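PDB 2NYX: probable transcriptional regulatory protein, Rv1404 from Mycobacterium tuberculosis, which probably binds DNA and regulates transcription as a member of the MarR family of winged-helix proteins. Local coordinates for residues 15-18 with 19-23; 25-28 with 29-33; 69-72 with 73-77; 122-125 with 126-130. All blocks are in the same frame, centred on the assembly; numbering follows the deposited sequence.

Interaction 1: 15-18 with 19-23; sequences DVIT and DALLT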
# COMPACT_ATOMS: atom_id res chain seq x y z
N ASP B 15 -8.46 8.83 -15.40
CA ASP B 15 -9.74 9.37 -14.86
C ASP B 15 -10.77 8.25 -14.94
O ASP B 15 -11.28 7.79 -13.91
CB ASP B 15 -10.27 10.63 -15.51
CG ASP B 15 -11.40 11.27 -14.72
OD1 ASP B 15 -11.24 12.43 -14.28
OD2 ASP B 15 -12.46 10.62 -14.54
N VAL B 16 -11.07 7.83 -16.16
CA VAL B 16 -11.65 6.52 -16.40
C VAL B 16 -10.52 5.50 -16.25
O VAL B 16 -10.71 4.42 -15.71
CB VAL B 16 -12.33 6.43 -17.79
CG1 VAL B 16 -12.54 4.99 -18.22
CG2 VAL B 16 -13.66 7.18 -17.78
N ILE B 17 -9.33 5.89 -16.71
CA ILE B 17 -8.14 5.07 -16.60
C ILE B 17 -7.78 4.91 -15.13
O ILE B 17 -7.50 3.79 -14.68
CB ILE B 17 -6.94 5.66 -17.40
CG1 ILE B 17 -7.13 5.45 -18.91
CG2 ILE B 17 -5.61 5.08 -16.94
CD1 ILE B 17 -6.95 4.01 -19.39
N THR B 18 -7.82 6.02 -14.39
CA THR B 18 -7.53 6.04 -12.96
C THR B 18 -8.47 5.14 -12.19
O THR B 18 -8.04 4.40 -11.32
CB THR B 18 -7.57 7.48 -12.38
OG1 THR B 18 -6.41 8.19 -12.83
CG2 THR B 18 -7.54 7.46 -10.87
N ASP B 19 -9.76 5.20 -12.52
CA ASP B 19 -10.75 4.32 -11.90
C ASP B 19 -10.47 2.86 -12.19
O ASP B 19 -10.47 2.04 -11.29
CB ASP B 19 -12.16 4.68 -12.35
CG ASP B 19 -12.88 5.56 -11.35
OD1 ASP B 19 -12.24 6.08 -10.40
OD2 ASP B 19 -14.11 5.73 -11.51
N ALA B 20 -10.21 2.54 -13.46
CA ALA B 20 -9.87 1.18 -13.84
C ALA B 20 -8.66 0.70 -13.04
O ALA B 20 -8.56 -0.47 -12.70
CB ALA B 20 -9.61 1.10 -15.33
N LEU B 21 -7.76 1.63 -12.74
CA LEU B 21 -6.54 1.37 -12.00
C LEU B 21 -6.74 1.13 -10.50
O LEU B 21 -5.98 0.40 -9.89
CB LEU B 21 -5.56 2.52 -12.20
CG LEU B 21 -4.29 2.39 -13.05
CD1 LEU B 21 -4.26 1.18 -13.97
CD2 LEU B 21 -4.07 3.70 -13.81
N LEU B 22 -7.73 1.78 -9.89
CA LEU B 22 -8.05 1.51 -8.49
C LEU B 22 -8.49 0.06 -8.31
O LEU B 22 -8.05 -0.62 -7.38
CB LEU B 22 -9.15 2.43 -7.98
CG LEU B 22 -8.83 3.80 -7.40
CD1 LEU B 22 -7.41 3.90 -6.88
CD2 LEU B 22 -9.11 4.88 -8.43
N THR B 23 -9.35 -0.40 -9.22
CA THR B 23 -9.83 -1.77 -9.26
C THR B 23 -8.69 -2.76 -9.56
O THR B 23 -8.49 -3.72 -8.82
CB THR B 23 -10.96 -1.90 -10.30
OG1 THR B 23 -12.02 -0.99 -9.97
CG2 THR B 23 -11.52 -3.33 -10.38
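The carboxylate of D19 is the flat side-chain group that turns back to the preceding residues. D15 O lies over one of its faces and not at its edge, with D19 CG 3.8 Å from D15 O. The carboxylates of D15 and D19 themselves stay apart, with 6.0 Å between D15 OD2 and D19 OD2. These are the first turns of helix 16-24, near the N-terminus of a MarR-type chain, where the helices of the two subunits meet. The i to i+4 bonds hold the turns together. The first, from D19 N to D15 O, is weak. A20 N bonds to V16 O at 3.0 Å and L21 N to I17 O at 2.9 Å. L22 N bonds to T18 O in the same way.

The second subunit lies against this helix. I17 packs on V128 of that subunit, T18 on its I124, L21 on its L139 and L22 on its R120. D19 OD1 also makes a weak, long ion pair with R121 of the second subunit.

Two pairs of side chains run alongside each other and point the same way. This places apolar branches four residues apart against each other. I17 CG2 stands anti to its backbone N (chi1 -74°) and meets L21 CD2 at 3.8 Å. In the second pair the methyl of T18 does the touching, with T18 CG2 3.9 Å from L22 CD2.

Interaction 2: 25-28 with 29-33; sequences SRLL and VAISA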
# COMPACT_ATOMS: atom_id res chain seq x y z
N SER B 25 -5.52 -2.66 -9.31
CA SER B 25 -4.38 -2.70 -8.44
C SER B 25 -4.67 -3.30 -7.05
O SER B 25 -3.75 -3.44 -6.26
CB SER B 25 -3.75 -1.31 -8.32
OG SER B 25 -4.58 -0.46 -7.55
N ARG B 26 -5.93 -3.64 -6.78
CA ARG B 26 -6.34 -4.22 -5.49
C ARG B 26 -5.46 -5.38 -5.02
O ARG B 26 -4.99 -5.37 -3.88
CB ARG B 26 -7.80 -4.69 -5.53
CG ARG B 26 -8.84 -3.64 -5.19
CD ARG B 26 -10.27 -4.21 -5.39
NE ARG B 26 -10.34 -5.07 -6.57
CZ ARG B 26 -11.45 -5.38 -7.25
NH1 ARG B 26 -12.65 -4.91 -6.89
NH2 ARG B 26 -11.36 -6.17 -8.31
N LEU B 27 -5.25 -6.36 -5.89
CA LEU B 27 -4.46 -7.54 -5.53
C LEU B 27 -3.01 -7.21 -5.22
O LEU B 27 -2.52 -7.60 -4.16
CB LEU B 27 -4.55 -8.64 -6.60
CG LEU B 27 -3.92 -9.99 -6.24
CD1 LEU B 27 -4.32 -10.46 -4.85
CD2 LEU B 27 -4.26 -11.05 -7.26
N LEU B 28 -2.34 -6.51 -6.12
CA LEU B 28 -0.94 -6.17 -5.89
C LEU B 28 -0.80 -5.48 -4.55
O LEU B 28 0.12 -5.79 -3.79
CB LEU B 28 -0.40 -5.27 -6.99
CG LEU B 28 0.92 -5.70 -7.65
CD1 LEU B 28 1.64 -4.49 -8.25
CD2 LEU B 28 1.85 -6.48 -6.72
N VAL B 29 -1.71 -4.55 -4.27
CA VAL B 29 -1.73 -3.78 -3.02
C VAL B 29 -1.92 -4.68 -1.79
O VAL B 29 -1.23 -4.51 -0.79
CB VAL B 29 -2.78 -2.64 -3.07
CG1 VAL B 29 -3.15 -2.16 -1.67
CG2 VAL B 29 -2.27 -1.49 -3.90
N ALA B 30 -2.83 -5.63 -1.86
CA ALA B 30 -3.07 -6.55 -0.76
C ALA B 30 -1.86 -7.43 -0.53
O ALA B 30 -1.53 -7.72 0.61
CB ALA B 30 -4.30 -7.42 -1.02
N ILE B 31 -1.21 -7.85 -1.61
CA ILE B 31 0.02 -8.65 -1.54
C ILE B 31 1.14 -7.84 -0.90
O ILE B 31 1.88 -8.35 -0.05
CB ILE B 31 0.47 -9.16 -2.93
CG1 ILE B 31 -0.49 -10.22 -3.48
CG2 ILE B 31 1.89 -9.75 -2.86
CD1 ILE B 31 -0.17 -10.65 -4.92
N SER B 32 1.26 -6.58 -1.31
CA SER B 32 2.23 -5.68 -0.72
C SER B 32 1.98 -5.50 0.77
O SER B 32 2.89 -5.64 1.58
CB SER B 32 2.22 -4.34 -1.44
OG SER B 32 2.45 -4.51 -2.83
N ALA B 33 0.73 -5.22 1.12
CA ALA B 33 0.36 -4.95 2.50
C ALA B 33 0.61 -6.17 3.36
O ALA B 33 1.12 -6.05 4.46
CB ALA B 33 -1.08 -4.52 2.60
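The carbonyl oxygen of L28 takes two hydrogen bonds from S32. S32 N gives L28 O one at 2.8 Å, the usual helix bond. S32 OG gives L28 O the other, also at 2.8 Å, and comes from 41° above the carbonyl plane. The hydroxyl sits beside its own backbone N (chi1 -57°), which turns OG back to the preceding turn. The buried polar end of S32 is thus satisfied within its own helix.

The other carbonyls of the turn also have donors. S25 O accepts from V29 N, and R26 O from A30 N. I31 N bonds to L27 O at 2.9 Å. S25 OG makes its stronger bond backward, to L21 O of the preceding helix.

All this belongs to the start of helix 26-39, part of the helical dimer region of the MarR fold. L28 touches I124 of helix 107-128, and I31 touches R120 and I127 there. S25 of the second subunit packs on L28 and S32.

The L27 and I31 side chains cross at an angle, with L27 CG 4.0 Å from I31 CD1. V29 turns CG2 back over the first carbonyl, with V29 CG2 3.4 Å from S25 O. I31 CG1 likewise lies 3.4 Å from L27 O.

Interaction 3: 69-72 with 73-77; sequences LGVQ and PSATG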
# COMPACT_ATOMS: atom_id res chain seq x y z
N LEU B 69 7.70 11.50 1.18
CA LEU B 69 6.54 10.76 1.66
C LEU B 69 5.20 11.31 1.16
O LEU B 69 4.26 10.54 0.98
CB LEU B 69 6.50 10.71 3.19
CG LEU B 69 7.15 9.49 3.82
CD1 LEU B 69 7.54 9.84 5.25
CD2 LEU B 69 6.22 8.28 3.80
N GLY B 70 5.13 12.62 0.95
CA GLY B 70 3.87 13.30 0.65
C GLY B 70 2.99 13.36 1.89
O GLY B 70 1.76 13.29 1.79
N VAL B 71 3.63 13.46 3.05
CA VAL B 71 2.96 13.51 4.35
C VAL B 71 3.32 14.82 5.05
O VAL B 71 4.39 15.39 4.80
CB VAL B 71 3.36 12.28 5.22
CG1 VAL B 71 2.84 12.40 6.65
CG2 VAL B 71 2.87 11.00 4.58
N GLN B 72 2.41 15.31 5.89
CA GLN B 72 2.63 16.49 6.72
C GLN B 72 3.84 16.30 7.66
O GLN B 72 4.00 15.22 8.23
CB GLN B 72 1.34 16.80 7.50
CG GLN B 72 1.53 17.24 8.97
CD GLN B 72 0.22 17.25 9.77
OE1 GLN B 72 -0.61 16.34 9.65
NE2 GLN B 72 0.04 18.29 10.59
N PRO B 73 4.70 17.33 7.79
CA PRO B 73 5.93 17.22 8.60
C PRO B 73 5.75 16.82 10.08
O PRO B 73 6.55 16.03 10.59
CB PRO B 73 6.57 18.61 8.48
CG PRO B 73 5.50 19.50 7.97
CD PRO B 73 4.58 18.65 7.16
N SER B 74 4.72 17.34 10.75
CA SER B 74 4.49 17.02 12.16
C SER B 74 4.33 15.51 12.34
O SER B 74 4.96 14.91 13.23
CB SER B 74 3.26 17.73 12.70
OG SER B 74 3.46 19.12 12.77
N ALA B 75 3.49 14.93 11.49
CA ALA B 75 3.22 13.50 11.46
C ALA B 75 4.46 12.71 11.08
O ALA B 75 4.76 11.70 11.69
CB ALA B 75 2.07 13.19 10.52
N THR B 76 5.19 13.18 10.06
CA THR B 76 6.47 12.56 9.68
C THR B 76 7.42 12.50 10.89
O THR B 76 7.97 11.45 11.21
CB THR B 76 7.16 13.33 8.53
OG1 THR B 76 6.22 13.58 7.48
CG2 THR B 76 8.31 12.54 7.96
N GLY B 77 7.58 13.63 11.56
CA GLY B 77 8.43 13.71 12.73
C GLY B 77 8.06 12.68 13.77
O GLY B 77 8.94 12.03 14.31
O HOH W 1 2.79 19.84 10.27
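T76 holds OG1 beside its backbone N (chi1 -48°), and this aims the hydroxyl at Q72 O. The same torsion sets T76 CG2 anti to that N, facing L69. Q72 has an unusual first torsion (chi1 139°) but is extended beyond CG, and its amide reaches along the first turn to S74.

Q72 O receives two hydrogen bonds. T76 N is 3.0 Å from Q72 O and lies in the carbonyl plane. T76 OG1 is 2.9 Å from Q72 O and sits well above that plane. At the outer side, water 1 bridges Q72 and S74. It accepts from Q72 NE2 at 3.2 Å and lies 2.7 Å from S74 OG.

The inner side is apolar. The L69 and T76 side chains run antiparallel past one another, with L69 CD1 3.9 Å from T76 CG2. V71 CG1 meets A75 CB at 4.0 Å and lies 3.7 Å from T76 OG1. L69 also packs against helix 45-57. From the second subunit, H34 ND1 bonds to G70 O.

G70 has positive phi and is the C-prime residue of a Schellman motif that ends helix 62-69, with V71 N bonded to A66 O. Q72 is the N-cap residue of helix 73-85. Two helices joined by this short turn form the helix-turn-helix of the winged-helix fold, in which helix 73-85 is probably the DNA recognition helix, as in other MarR proteins.

Interaction 4: 122-125 with 126-130; sequences TEIA and RIVEQ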
# COMPACT_ATOMS: atom_id res chain seq x y z
N THR B 122 8.59 -13.27 -3.98
CA THR B 122 8.26 -14.70 -4.05
C THR B 122 6.77 -14.91 -4.35
O THR B 122 6.43 -15.81 -5.12
CB THR B 122 8.68 -15.46 -2.76
OG1 THR B 122 10.05 -15.17 -2.45
CG2 THR B 122 8.56 -16.96 -2.94
N GLU B 123 5.90 -14.08 -3.77
CA GLU B 123 4.47 -14.14 -4.06
C GLU B 123 4.14 -13.66 -5.47
O GLU B 123 3.23 -14.19 -6.10
CB GLU B 123 3.63 -13.35 -3.05
CG GLU B 123 2.80 -14.23 -2.09
CD GLU B 123 1.75 -15.13 -2.80
OE1 GLU B 123 1.86 -16.37 -2.68
OE2 GLU B 123 0.83 -14.61 -3.46
N ILE B 124 4.87 -12.65 -5.94
CA ILE B 124 4.60 -12.10 -7.26
C ILE B 124 4.93 -13.12 -8.35
O ILE B 124 4.10 -13.37 -9.21
CB ILE B 124 5.30 -10.72 -7.49
CG1 ILE B 124 4.60 -9.65 -6.64
CG2 ILE B 124 5.28 -10.33 -8.98
CD1 ILE B 124 5.29 -8.27 -6.62
N ALA B 125 6.12 -13.72 -8.28
CA ALA B 125 6.57 -14.70 -9.27
C ALA B 125 5.71 -15.96 -9.30
O ALA B 125 5.46 -16.51 -10.37
CB ALA B 125 8.03 -15.06 -9.05
N ARG B 126 5.24 -16.41 -8.14
CA ARG B 126 4.30 -17.52 -8.05
C ARG B 126 3.05 -17.24 -8.89
O ARG B 126 2.54 -18.11 -9.60
CB ARG B 126 3.91 -17.78 -6.60
CG ARG B 126 3.09 -19.04 -6.38
CD ARG B 126 2.41 -19.05 -5.02
NE ARG B 126 1.41 -17.98 -4.90
CZ ARG B 126 0.15 -18.06 -5.32
NH1 ARG B 126 -0.29 -19.17 -5.90
NH2 ARG B 126 -0.68 -17.04 -5.15
N ILE B 127 2.57 -16.01 -8.81
CA ILE B 127 1.41 -15.59 -9.59
C ILE B 127 1.76 -15.37 -11.07
O ILE B 127 0.96 -15.66 -11.95
CB ILE B 127 0.73 -14.37 -8.93
CG1 ILE B 127 0.12 -14.81 -7.59
CG2 ILE B 127 -0.34 -13.78 -9.84
CD1 ILE B 127 -0.36 -13.70 -6.69
N VAL B 128 2.98 -14.89 -11.34
CA VAL B 128 3.45 -14.71 -12.72
C VAL B 128 3.65 -16.05 -13.46
O VAL B 128 3.48 -16.11 -14.68
CB VAL B 128 4.75 -13.85 -12.77
CG1 VAL B 128 5.28 -13.75 -14.19
CG2 VAL B 128 4.47 -12.46 -12.25
N GLU B 129 4.01 -17.11 -12.73
CA GLU B 129 4.13 -18.44 -13.32
C GLU B 129 2.79 -18.93 -13.87
O GLU B 129 2.76 -19.78 -14.76
CB GLU B 129 4.66 -19.45 -12.29
CG GLU B 129 6.14 -19.30 -11.95
CD GLU B 129 7.08 -19.88 -13.01
OE1 GLU B 129 6.78 -20.95 -13.60
OE2 GLU B 129 8.15 -19.27 -13.23
N GLN B 130 1.71 -18.37 -13.34
CA GLN B 130 0.35 -18.75 -13.72
C GLN B 130 -0.23 -17.99 -14.92
O GLN B 130 -1.28 -18.37 -15.43
CB GLN B 130 -0.59 -18.63 -12.51
CG GLN B 130 -0.27 -19.63 -11.40
CD GLN B 130 -1.21 -19.52 -10.21
OE1 GLN B 130 -1.28 -18.48 -9.54
NE2 GLN B 130 -1.92 -20.60 -9.92
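E123 and R126 form a salt bridge on the outer face of the helix, while I124 and V128 pack on the buried one. The buried side is the tighter. I124 CG2 meets V128 CG2 at 4.0 Å, the two side chains crossing at an angle. V128 CG2 stands beside its own backbone N and lies 3.2 Å from I124 O. On the same turn V128 N bonds to I124 O at 2.8 Å. I127 is also buried, and G150 of the second subunit packs on it.

The outer side is looser. R126, T122 and E129 are exposed, while E123 is partly covered and packs on I31 of helix 26-39. R126 and E123 lie alongside each other and point the same way, with their flat groups turned 29° apart. R126 NE binds E123 OE1 at 2.8 Å and meets it from above the carboxylate plane. The second bond, from R126 NH2 to E123 OE2, is weak at 3.3 Å. The bend of R126 at chi3 (65°) folds the guanidinium back to the glutamate. E123 OE2 also lies 3.6 Å from I127 CD1, so the carboxylate borders the apolar side. T122 OG1 is bonded to E118 O.

Along the backbone, E129 N bonds to A125 O at 2.8 Å. The second subunit packs T18 on A125, and V14 on E129. This is the C-terminal end of the long helix 107-128, part of the helical dimer interface of the MarR fold.

How the interactions relate
Interactions 1, 2 and 4 belong to the helical dimer region, and interaction 3 to the DNA-binding part. Interactions 2 and 4 touch directly: I31 CD1 lies 3.5 Å from I127 CD1, and L28 CD2 lies 3.9 Å from I124 CD1. Interaction 1 comes just before interaction 2 in the chain, with centres 15 Å apart. It reaches interaction 4 through the dimer, since T18 of one subunit packs on I124 of the other. Interaction 3 is remote. Its centre is 34 Å from that of interaction 4 and 24 Å from that of interaction 2. Its turn and the start of the probable recognition helix nevertheless also touch the second subunit.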